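Local coordinates for nitrate transport protein (Parabacteroides distasonis, PDB 3HN0) that probably acts as the solute-binding component of an ABC transporter, capturing a small solute, possibly nitrate, for delivery to the membrane permease, at residues 190-193 with 194-197; 135-138 with 139-143; 112-115 with 116-120; 207-210 with 211-215. All coordinates share one frame; numbering follows the deposited sequence. Where two conformers were deposited one is given.

Followed from the N terminus, the four contacts occur in the order 3, 2, 1, 4; they run in series, with none nested or crossed, and each is a local contact at one end of a helix, joining residues three to five apart. Interaction 3 finishes helix 107-119 between strands 99-100 and 125-126, and interaction 2 finishes helix 132-141 just before strand 146-149. Interaction 1 then leads from strand 184-188 into helix 196-212, whose far end interaction 4 closes by passing the chain to helix 214-223. Interactions 1 and 4 thus share one helix, their centres about 26 Å apart, while interactions 2 and 3 lie across the chain's centre from interaction 1.

Interaction 1. Residues 190-193 with 194-197; sequences PTME and KYRI
Glu193 and Arg196 lie side by side and point the same way, their ends joined in a salt bridge: Arg196 NE donates to Glu193 OE2 at 2.9 Å along a nearly perfect line (179°). OE2 sits at the guanidinium edge, in its plane, and is met on its syn side, although the two planes are turned 60° apart. A water also donates to OE2 and weakly accepts from Arg196 NH2. With an alanine in place of Arg196, Glu193 OE2 would probably lose its charged mate and the carboxylate be freer to turn. Tyr188 OH holds the other oxygen, OE1, further fixing that group.

Lys194 doubles back: with CG between backbone N and carbonyl carbon (chi1 64°) and a further bend at chi4, Lys194 NZ returns to a lone pair of Thr191 O at 2.8 Å. The same CG rests over the centre of the Tyr195 ring. At that ring's edge, in its plane, selenomethionine Met192 makes a Met-aromatic contact, SE lying 5.2 Å from the ring centroid, and Met192 CE is 3.7 Å from Tyr195 CD2. Asp31 OD2 is hydrogen-bonded to Tyr195 OH, and Met192 and Tyr195 both lean on Ile7 of strand 6-12.

In the backbone, Tyr195 N bonds to Met192 O (2.8 Å) and Arg196 N to Glu193 O (3.0 Å). These consecutive i to i+3 turns, flanked by the salt bridge, lead into helix 196-212.

Interaction 2. Residues 135-138 with 139-143; sequences ITQG and ILAGK
Gly138 and Lys143 meet through the backbone in a Schellman motif, a common way for a helix to stop. Lys143 N donates to Gly138 O at 3.0 Å, and Gly142 N adds a weak bond to the same oxygen while also reaching Ile139 O within the last turn. Gly142 makes this possible by taking a positive phi of 99°; a side chain at these backbone angles would run into Ala141 O, which explains the glycine.

Before that end, the regular turn sets Ile139 obliquely across Ile135. The Ile139 side chain can be followed outward: Ile139 CB lies 3.4 Å from Thr136 O, the next atom, Ile139 CG1, is 3.3 Å from Ile135 O, and the tip, Ile139 CD1, reaches Ile135 CG2 at 4.2 Å. With CG1 set beside the backbone N (chi1 -68°), the longer branch is laid back over the preceding turn. Both isoleucines are buried and rest on Leu149 of strand 146-149, joining the helix to the small antiparallel sheet.

One residue on, Leu140 CG comes 3.3 Å from Thr136 O, whose carbonyl also accepts from Leu140 N. Thr136 OG1 is bonded to Ala132 O, and the Thr136 side chain touches Phe153, Ile156 and Ala157 of helix 153-160. On the exposed flank of the turn, the bend of Gln137 at chi2 turns its amide forward, toward the next turn, and the contact finishes there with Gln137 NE2 4.0 Å from Ala141 CB.

Interaction 3. Residues 112-115 with 116-120; sequences TRYY and LGRQR
Tyr115 and Gln119, one helical turn apart, make the principal side-chain contact, a CH-pi interaction. Gln119 CG sits over one face of the ring, offset toward its rim, 3.7 Å from the centroid of the Tyr115 ring, and comes within 3.5 Å of Tyr115 CE1. The ring and amide planes are nearly parallel, 17° apart. With Tyr115 CG anti to the backbone N (chi1 174°) and Gln119 CG beside its own, the two side chains are brought together across the turn.

One polar bond also holds the glutamine. Arg118 NE donates to Gln119 OE1 at 3.0 Å, with the oxygen at the guanidinium edge and in its plane. Replacing Tyr115 by an alanine would probably strip Gln119 CG of its aromatic floor and set the amide freer to swing about its remaining tie to the arginine.

Apolar contacts are looser: Tyr114 CE2 approaches Arg118 CD at 4.1 Å, and Tyr115 CD2 lies 4.2 Å from Leu116 CD2. Tyr114 OH is bonded to Leu173 O, while Leu116 is buried against Leu99 and Leu125, on the two strands of the beta-alpha-beta unit that this helix links.

The backbone closes the helix with four regular i to i+4 bonds, the last from Gln119 N to Tyr115 O at 2.9 Å, before Arg120 turns to positive phi in a Schellman motif. Gln119 also packs on Glu134 of the second subunit. Chemically, a methylene next to a carbonyl bound by a cationic group is likely to be somewhat polarised, which would suit it to an aromatic face.

Interaction 4. Residues 207-210 with 211-215; sequences CQKA and VRYPK
Ala210 and Pro214 meet where one helix gives way to the next. Proline has no N-H to offer Ala210 O, and the carbonyl instead receives a CA-H...O contact from Pro214 CA at 3.4 Å. This is the tight side of the turn: Val211 CG2 lies 3.6 Å from Cys207 O, and the last bond of the outgoing helix, Tyr213 N to Lys209 O, is 2.8 Å long. Tyr213 then leaves helical geometry and takes the N-cap position of the next helix, its own carbonyl oxygen bonded to Thr217 OG1.

The exposed side is looser. There the extended side chain of Arg212 passes obliquely over Gln208, and the flat groups stack, only 5° from parallel, with Gln208 CD 3.5 Å above the middle of the Arg212 guanidinium. Gln208 was modelled in two conformers, and the stack, seen in one of them, is therefore doubtful as a constant feature. Lys209 and Tyr213 merely graze, Lys209 CG lying 4.2 Å from Tyr213 CD2; the lysine carries on to a salt bridge with Asp22.

Among the neighbours, Cys207 and Val211 rest on Ile242 of strand 242-246, at the edge of the large mixed sheet, and Ala210 on Ile18 of helix 16-19. Pro214 abuts helix 234-240, and Val211 also touches Gln229 of the second subunit, so the junction between helices 196-212 and 214-223 comes close to that subunit at this one residue.

Interaction 1. Residues 190-193 with 194-197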
loop_
_atom_site.group_PDB
_atom_site.type_symbol
_atom_site.label_atom_id
_atom_site.label_comp_id
_atom_site.label_asym_id
_atom_site.label_seq_id
_atom_site.Cartn_x
_atom_site.Cartn_y
_atom_site.Cartn_z
ATOM N N PRO A 190 30.178 -5.857 -0.005
ATOM C CA PRO A 190 30.817 -4.557 -0.071
ATOM C C PRO A 190 31.423 -4.124 -1.413
ATOM O O PRO A 190 31.485 -2.919 -1.699
ATOM C CB PRO A 190 31.938 -4.711 0.988
ATOM C CG PRO A 190 31.344 -5.564 1.986
ATOM C CD PRO A 190 30.570 -6.585 1.214
ATOM N N THR A 191 31.912 -5.069 -2.199
ATOM C CA THR A 191 32.495 -4.698 -3.492
ATOM C C THR A 191 31.424 -4.325 -4.494
ATOM O O THR A 191 31.735 -3.810 -5.557
ATOM C CB THR A 191 33.400 -5.784 -4.094
ATOM O OG1 THR A 191 32.708 -7.020 -4.107
ATOM C CG2 THR A 191 34.655 -5.928 -3.250
HETATM N N MSE A 192 30.162 -4.560 -4.135
HETATM C CA MSE A 192 29.049 -4.089 -4.957
HETATM C C MSE A 192 28.582 -2.671 -4.679
HETATM O O MSE A 192 27.822 -2.120 -5.469
HETATM C CB MSE A 192 27.866 -5.042 -4.847
HETATM C CG MSE A 192 28.124 -6.419 -5.382
HETATM SE SE MSE A 192 28.474 -6.510 -7.322
HETATM C CE MSE A 192 30.261 -6.596 -7.227
ATOM N N GLU A 193 29.084 -2.010 -3.636
ATOM C CA GLU A 193 28.596 -0.661 -3.336
ATOM C C GLU A 193 28.733 0.312 -4.518
ATOM O O GLU A 193 27.776 1.035 -4.887
ATOM C CB GLU A 193 29.264 -0.128 -2.072
ATOM C CG GLU A 193 28.702 1.188 -1.605
ATOM C CD GLU A 193 27.264 1.089 -1.135
ATOM O OE1 GLU A 193 26.969 0.399 -0.134
ATOM O OE2 GLU A 193 26.411 1.701 -1.799
ATOM N N LYS A 194 29.899 0.266 -5.154
ATOM C CA LYS A 194 30.177 1.107 -6.295
ATOM C C LYS A 194 29.226 0.818 -7.440
ATOM O O LYS A 194 29.039 1.676 -8.261
ATOM C CB LYS A 194 31.641 0.945 -6.798
ATOM C CG LYS A 194 32.011 -0.396 -7.313
ATOM C CD LYS A 194 33.561 -0.506 -7.500
ATOM C CE LYS A 194 34.007 -1.930 -7.751
ATOM N NZ LYS A 194 34.155 -2.831 -6.537
ATOM N N TYR A 195 28.576 -0.354 -7.452
ATOM C CA TYR A 195 27.686 -0.722 -8.563
ATOM C C TYR A 195 26.257 -0.605 -8.179
ATOM O O TYR A 195 25.371 -0.866 -8.966
ATOM C CB TYR A 195 27.958 -2.164 -8.992
ATOM C CG TYR A 195 29.327 -2.416 -9.559
ATOM C CD1 TYR A 195 29.981 -1.475 -10.302
ATOM C CD2 TYR A 195 29.974 -3.597 -9.298
ATOM C CE1 TYR A 195 31.224 -1.704 -10.820
ATOM C CE2 TYR A 195 31.236 -3.857 -9.801
ATOM C CZ TYR A 195 31.857 -2.912 -10.592
ATOM O OH TYR A 195 33.128 -3.148 -11.116
ATOM N N ARG A 196 26.005 -0.166 -6.967
ATOM C CA ARG A 196 24.606 -0.241 -6.463
ATOM C C ARG A 196 23.630 0.536 -7.340
ATOM O O ARG A 196 22.611 0.035 -7.713
ATOM C CB ARG A 196 24.553 0.299 -5.026
ATOM C CG ARG A 196 23.097 0.267 -4.446
ATOM C CD ARG A 196 23.047 0.510 -2.937
ATOM N NE ARG A 196 23.669 1.777 -2.630
ATOM C CZ ARG A 196 23.093 2.973 -2.713
ATOM N NH1 ARG A 196 21.801 3.134 -2.988
ATOM N NH2 ARG A 196 23.852 4.044 -2.492
ATOM N N ILE A 197 23.896 1.820 -7.566
ATOM C CA ILE A 197 23.012 2.613 -8.398
ATOM C C ILE A 197 22.883 2.021 -9.817
ATOM O O ILE A 197 21.800 1.967 -10.344
ATOM C CB ILE A 197 23.460 4.093 -8.491
ATOM C CG1 ILE A 197 23.430 4.740 -7.115
ATOM C CG2 ILE A 197 22.578 4.851 -9.463
ATOM C CD1 ILE A 197 22.064 4.818 -6.501
HETATM O O HOH W 1 26.753 3.760 -3.688
#

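Interaction 2. Residues 135-138 with 139-143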
loop_
_atom_site.group_PDB
_atom_site.type_symbol
_atom_site.label_atom_id
_atom_site.label_comp_id
_atom_site.label_asym_id
_atom_site.label_seq_id
_atom_site.Cartn_x
_atom_site.Cartn_y
_atom_site.Cartn_z
ATOM N N ILE A 135 1.187 -28.021 -0.578
ATOM C CA ILE A 135 -0.141 -27.427 -0.377
ATOM C C ILE A 135 -0.951 -27.477 -1.670
ATOM O O ILE A 135 -2.130 -27.823 -1.636
ATOM C CB ILE A 135 -0.083 -25.992 0.155
ATOM C CG1 ILE A 135 0.358 -26.022 1.632
ATOM C CG2 ILE A 135 -1.496 -25.299 0.043
ATOM C CD1 ILE A 135 0.419 -24.708 2.295
ATOM N N THR A 136 -0.321 -27.140 -2.794
ATOM C CA THR A 136 -1.025 -27.137 -4.094
ATOM C C THR A 136 -1.538 -28.542 -4.386
ATOM O O THR A 136 -2.691 -28.753 -4.758
ATOM C CB THR A 136 -0.094 -26.645 -5.226
ATOM O OG1 THR A 136 0.350 -25.299 -4.932
ATOM C CG2 THR A 136 -0.821 -26.668 -6.577
ATOM N N GLN A 137 -0.663 -29.522 -4.219
ATOM C CA GLN A 137 -1.052 -30.891 -4.445
ATOM C C GLN A 137 -2.191 -31.303 -3.494
ATOM O O GLN A 137 -3.105 -32.019 -3.893
ATOM C CB GLN A 137 0.203 -31.759 -4.266
ATOM C CG GLN A 137 -0.048 -33.162 -4.391
ATOM C CD GLN A 137 -0.675 -33.436 -5.690
ATOM O OE1 GLN A 137 -0.299 -32.821 -6.702
ATOM N NE2 GLN A 137 -1.692 -34.294 -5.688
ATOM N N GLY A 138 -2.106 -30.913 -2.216
ATOM C CA GLY A 138 -3.148 -31.180 -1.239
ATOM C C GLY A 138 -4.485 -30.588 -1.669
ATOM O O GLY A 138 -5.519 -31.200 -1.489
ATOM N N ILE A 139 -4.457 -29.416 -2.274
ATOM C CA ILE A 139 -5.709 -28.818 -2.768
ATOM C C ILE A 139 -6.289 -29.713 -3.887
ATOM O O ILE A 139 -7.447 -30.127 -3.839
ATOM C CB ILE A 139 -5.483 -27.377 -3.327
ATOM C CG1 ILE A 139 -5.112 -26.419 -2.214
ATOM C CG2 ILE A 139 -6.772 -26.900 -4.097
ATOM C CD1 ILE A 139 -4.677 -25.012 -2.651
ATOM N N LEU A 140 -5.426 -30.058 -4.838
ATOM C CA LEU A 140 -5.837 -30.825 -5.995
ATOM C C LEU A 140 -6.279 -32.259 -5.668
ATOM O O LEU A 140 -7.146 -32.807 -6.321
ATOM C CB LEU A 140 -4.740 -30.802 -7.076
ATOM C CG LEU A 140 -4.391 -29.397 -7.540
ATOM C CD1 LEU A 140 -3.394 -29.457 -8.697
ATOM C CD2 LEU A 140 -5.686 -28.657 -7.940
ATOM N N ALA A 141 -5.723 -32.824 -4.602
ATOM C CA ALA A 141 -6.083 -34.159 -4.174
ATOM C C ALA A 141 -7.351 -34.173 -3.327
ATOM O O ALA A 141 -7.865 -35.203 -3.059
ATOM C CB ALA A 141 -4.943 -34.769 -3.396
ATOM N N GLY A 142 -7.809 -32.997 -2.889
ATOM C CA GLY A 142 -9.037 -32.906 -2.082
ATOM C C GLY A 142 -8.870 -32.781 -0.577
ATOM O O GLY A 142 -9.862 -32.755 0.140
ATOM N N LYS A 143 -7.638 -32.715 -0.103
ATOM C CA LYS A 143 -7.311 -32.645 1.317
ATOM C C LYS A 143 -7.444 -31.198 1.826
ATOM O O LYS A 143 -7.831 -30.980 2.962
ATOM C CB LYS A 143 -5.866 -33.128 1.526
ATOM C CG LYS A 143 -5.360 -33.186 2.986
ATOM C CD LYS A 143 -6.050 -34.263 3.789
ATOM C CE LYS A 143 -5.286 -34.598 5.071
ATOM N NZ LYS A 143 -5.684 -35.909 5.633
#

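Interaction 3. Residues 112-115 with 116-120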
loop_
_atom_site.group_PDB
_atom_site.type_symbol
_atom_site.label_atom_id
_atom_site.label_comp_id
_atom_site.label_asym_id
_atom_site.label_seq_id
_atom_site.Cartn_x
_atom_site.Cartn_y
_atom_site.Cartn_z
ATOM N N THR A 112 0.200 -14.780 7.883
ATOM C CA THR A 112 -1.128 -15.372 7.895
ATOM C C THR A 112 -1.705 -15.182 9.297
ATOM O O THR A 112 -2.838 -14.760 9.440
ATOM C CB THR A 112 -1.065 -16.876 7.510
ATOM O OG1 THR A 112 -0.545 -16.975 6.166
ATOM C CG2 THR A 112 -2.438 -17.520 7.551
ATOM N N ARG A 113 -0.903 -15.447 10.318
ATOM C CA ARG A 113 -1.387 -15.248 11.687
ATOM C C ARG A 113 -1.753 -13.782 11.925
ATOM O O ARG A 113 -2.773 -13.480 12.528
ATOM C CB ARG A 113 -0.348 -15.747 12.692
ATOM C CG ARG A 113 -0.309 -17.280 12.779
ATOM C CD ARG A 113 0.548 -17.714 13.949
ATOM N NE ARG A 113 1.915 -18.002 13.548
ATOM C CZ ARG A 113 2.996 -17.806 14.296
ATOM N NH1 ARG A 113 2.906 -17.245 15.499
ATOM N NH2 ARG A 113 4.187 -18.155 13.816
ATOM N N TYR A 114 -0.955 -12.865 11.371
ATOM C CA TYR A 114 -1.249 -11.451 11.522
ATOM C C TYR A 114 -2.587 -11.064 10.884
ATOM O O TYR A 114 -3.411 -10.307 11.458
ATOM C CB TYR A 114 -0.102 -10.629 10.924
ATOM C CG TYR A 114 -0.438 -9.164 10.835
ATOM C CD1 TYR A 114 -0.491 -8.380 11.982
ATOM C CD2 TYR A 114 -0.709 -8.537 9.587
ATOM C CE1 TYR A 114 -0.812 -7.045 11.926
ATOM C CE2 TYR A 114 -1.043 -7.174 9.534
ATOM C CZ TYR A 114 -1.086 -6.442 10.717
ATOM O OH TYR A 114 -1.401 -5.097 10.715
ATOM N N TYR A 115 -2.772 -11.540 9.653
ATOM C CA TYR A 115 -3.992 -11.280 8.901
ATOM C C TYR A 115 -5.226 -11.821 9.636
ATOM O O TYR A 115 -6.200 -11.125 9.765
ATOM C CB TYR A 115 -3.907 -11.916 7.491
ATOM C CG TYR A 115 -5.197 -11.792 6.732
ATOM C CD1 TYR A 115 -5.509 -10.624 6.067
ATOM C CD2 TYR A 115 -6.116 -12.835 6.709
ATOM C CE1 TYR A 115 -6.727 -10.490 5.387
ATOM C CE2 TYR A 115 -7.332 -12.695 6.019
ATOM C CZ TYR A 115 -7.599 -11.523 5.371
ATOM O OH TYR A 115 -8.777 -11.345 4.699
ATOM N N LEU A 116 -5.147 -13.031 10.135
ATOM C CA LEU A 116 -6.293 -13.632 10.822
ATOM C C LEU A 116 -6.627 -12.838 12.080
ATOM O O LEU A 116 -7.791 -12.543 12.338
ATOM C CB LEU A 116 -6.033 -15.088 11.133
ATOM C CG LEU A 116 -5.915 -16.047 9.927
ATOM C CD1 LEU A 116 -5.509 -17.460 10.422
ATOM C CD2 LEU A 116 -7.179 -16.106 9.077
ATOM N N GLY A 117 -5.608 -12.447 12.837
ATOM C CA GLY A 117 -5.839 -11.586 14.016
ATOM C C GLY A 117 -6.462 -10.240 13.687
ATOM O O GLY A 117 -7.434 -9.802 14.319
ATOM N N ARG A 118 -5.894 -9.563 12.699
ATOM C CA ARG A 118 -6.378 -8.259 12.248
ATOM C C ARG A 118 -7.848 -8.328 11.772
ATOM O O ARG A 118 -8.649 -7.430 12.026
ATOM C CB ARG A 118 -5.469 -7.782 11.089
ATOM C CG ARG A 118 -5.964 -6.601 10.284
ATOM C CD ARG A 118 -5.060 -6.333 9.055
ATOM N NE ARG A 118 -5.830 -6.306 7.803
ATOM C CZ ARG A 118 -5.315 -6.100 6.593
ATOM N NH1 ARG A 118 -4.022 -5.871 6.441
ATOM N NH2 ARG A 118 -6.104 -6.107 5.526
ATOM N N GLN A 119 -8.188 -9.390 11.061
ATOM C CA GLN A 119 -9.534 -9.521 10.506
ATOM C C GLN A 119 -10.489 -10.199 11.471
ATOM O O GLN A 119 -11.670 -10.355 11.145
ATOM C CB GLN A 119 -9.484 -10.315 9.218
ATOM C CG GLN A 119 -8.664 -9.631 8.167
ATOM C CD GLN A 119 -9.279 -8.321 7.752
ATOM O OE1 GLN A 119 -8.704 -7.260 7.974
ATOM N NE2 GLN A 119 -10.455 -8.388 7.151
ATOM N N ARG A 120 -9.990 -10.637 12.617
ATOM C CA ARG A 120 -10.853 -11.341 13.612
ATOM C C ARG A 120 -11.465 -12.635 13.061
ATOM O O ARG A 120 -12.658 -12.923 13.245
ATOM C CB ARG A 120 -11.940 -10.390 14.162
ATOM C CG ARG A 120 -11.350 -9.068 14.687
ATOM C CD ARG A 120 -12.411 -8.018 15.066
ATOM N NE ARG A 120 -13.316 -8.471 16.129
ATOM C CZ ARG A 120 -12.997 -8.556 17.423
ATOM N NH1 ARG A 120 -11.775 -8.226 17.861
ATOM N NH2 ARG A 120 -13.911 -8.989 18.291
#

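Interaction 4. Residues 207-210 with 211-215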
loop_
_atom_site.group_PDB
_atom_site.type_symbol
_atom_site.label_atom_id
_atom_site.label_comp_id
_atom_site.label_asym_id
_atom_site.label_seq_id
_atom_site.Cartn_x
_atom_site.Cartn_y
_atom_site.Cartn_z
ATOM N N CYS A 207 12.232 -4.827 -14.013
ATOM C CA CYS A 207 10.927 -4.889 -13.308
ATOM C C CYS A 207 9.849 -4.279 -14.214
ATOM O O CYS A 207 8.755 -4.816 -14.300
ATOM C CB CYS A 207 10.953 -4.129 -11.974
ATOM S SG CYS A 207 11.845 -5.023 -10.695
ATOM N N GLN A 208 10.159 -3.147 -14.857
ATOM C CA GLN A 208 9.231 -2.461 -15.753
ATOM C C GLN A 208 8.838 -3.355 -16.925
ATOM O O GLN A 208 7.665 -3.419 -17.336
ATOM C CB GLN A 208 9.852 -1.148 -16.250
ATOM C CG GLN A 208 8.958 -0.348 -17.153
ATOM C CD GLN A 208 9.432 1.108 -17.295
ATOM O OE1 GLN A 208 9.958 1.491 -18.328
ATOM N NE2 GLN A 208 9.287 1.892 -16.230
ATOM N N LYS A 209 9.817 -4.054 -17.452
ATOM C CA LYS A 209 9.594 -4.932 -18.559
ATOM C C LYS A 209 8.666 -6.077 -18.179
ATOM O O LYS A 209 7.838 -6.432 -18.977
ATOM C CB LYS A 209 10.898 -5.479 -19.122
ATOM C CG LYS A 209 10.665 -6.193 -20.449
ATOM C CD LYS A 209 11.972 -6.604 -21.109
ATOM C CE LYS A 209 11.810 -7.239 -22.487
ATOM N NZ LYS A 209 13.176 -7.470 -23.129
ATOM N N ALA A 210 8.855 -6.685 -17.000
ATOM C CA ALA A 210 7.948 -7.714 -16.518
ATOM C C ALA A 210 6.521 -7.206 -16.497
ATOM O O ALA A 210 5.622 -7.928 -16.923
ATOM C CB ALA A 210 8.386 -8.246 -15.099
ATOM N N VAL A 211 6.316 -5.994 -15.988
ATOM C CA VAL A 211 4.952 -5.403 -15.829
ATOM C C VAL A 211 4.312 -4.980 -17.154
ATOM O O VAL A 211 3.099 -5.173 -17.387
ATOM C CB VAL A 211 5.014 -4.210 -14.857
ATOM C CG1 VAL A 211 3.755 -3.385 -14.938
ATOM C CG2 VAL A 211 5.292 -4.790 -13.411
ATOM N N ARG A 212 5.128 -4.422 -18.037
ATOM C CA ARG A 212 4.670 -3.921 -19.300
ATOM C C ARG A 212 4.558 -4.963 -20.389
ATOM O O ARG A 212 3.651 -4.844 -21.219
ATOM C CB ARG A 212 5.525 -2.749 -19.783
ATOM C CG ARG A 212 5.384 -1.542 -18.905
ATOM C CD ARG A 212 6.123 -0.284 -19.427
ATOM N NE ARG A 212 5.981 0.836 -18.479
ATOM C CZ ARG A 212 6.333 2.102 -18.715
ATOM N NH1 ARG A 212 6.880 2.463 -19.878
ATOM N NH2 ARG A 212 6.142 3.015 -17.768
ATOM N N TYR A 213 5.442 -5.965 -20.373
ATOM C CA TYR A 213 5.525 -7.020 -21.369
ATOM C C TYR A 213 5.446 -8.386 -20.694
ATOM O O TYR A 213 6.393 -9.184 -20.726
ATOM C CB TYR A 213 6.808 -6.864 -22.219
ATOM C CG TYR A 213 6.775 -5.551 -22.951
ATOM C CD1 TYR A 213 6.043 -5.416 -24.138
ATOM C CD2 TYR A 213 7.434 -4.422 -22.452
ATOM C CE1 TYR A 213 5.954 -4.200 -24.788
ATOM C CE2 TYR A 213 7.343 -3.181 -23.112
ATOM C CZ TYR A 213 6.607 -3.091 -24.283
ATOM O OH TYR A 213 6.512 -1.885 -24.971
ATOM N N PRO A 214 4.315 -8.657 -20.044
ATOM C CA PRO A 214 4.251 -9.936 -19.296
ATOM C C PRO A 214 4.317 -11.173 -20.156
ATOM O O PRO A 214 4.948 -12.175 -19.780
ATOM C CB PRO A 214 2.925 -9.818 -18.503
ATOM C CG PRO A 214 2.085 -8.860 -19.344
ATOM C CD PRO A 214 3.114 -7.842 -19.837
ATOM N N LYS A 215 3.695 -11.161 -21.327
ATOM C CA LYS A 215 3.717 -12.366 -22.123
ATOM C C LYS A 215 5.136 -12.684 -22.587
ATOM O O LYS A 215 5.548 -13.811 -22.577
ATOM C CB LYS A 215 2.779 -12.206 -23.326
ATOM C CG LYS A 215 1.326 -12.000 -22.953
ATOM C CD LYS A 215 0.426 -12.224 -24.215
ATOM C CE LYS A 215 -0.842 -11.372 -24.209
ATOM N NZ LYS A 215 -1.475 -11.293 -22.856
#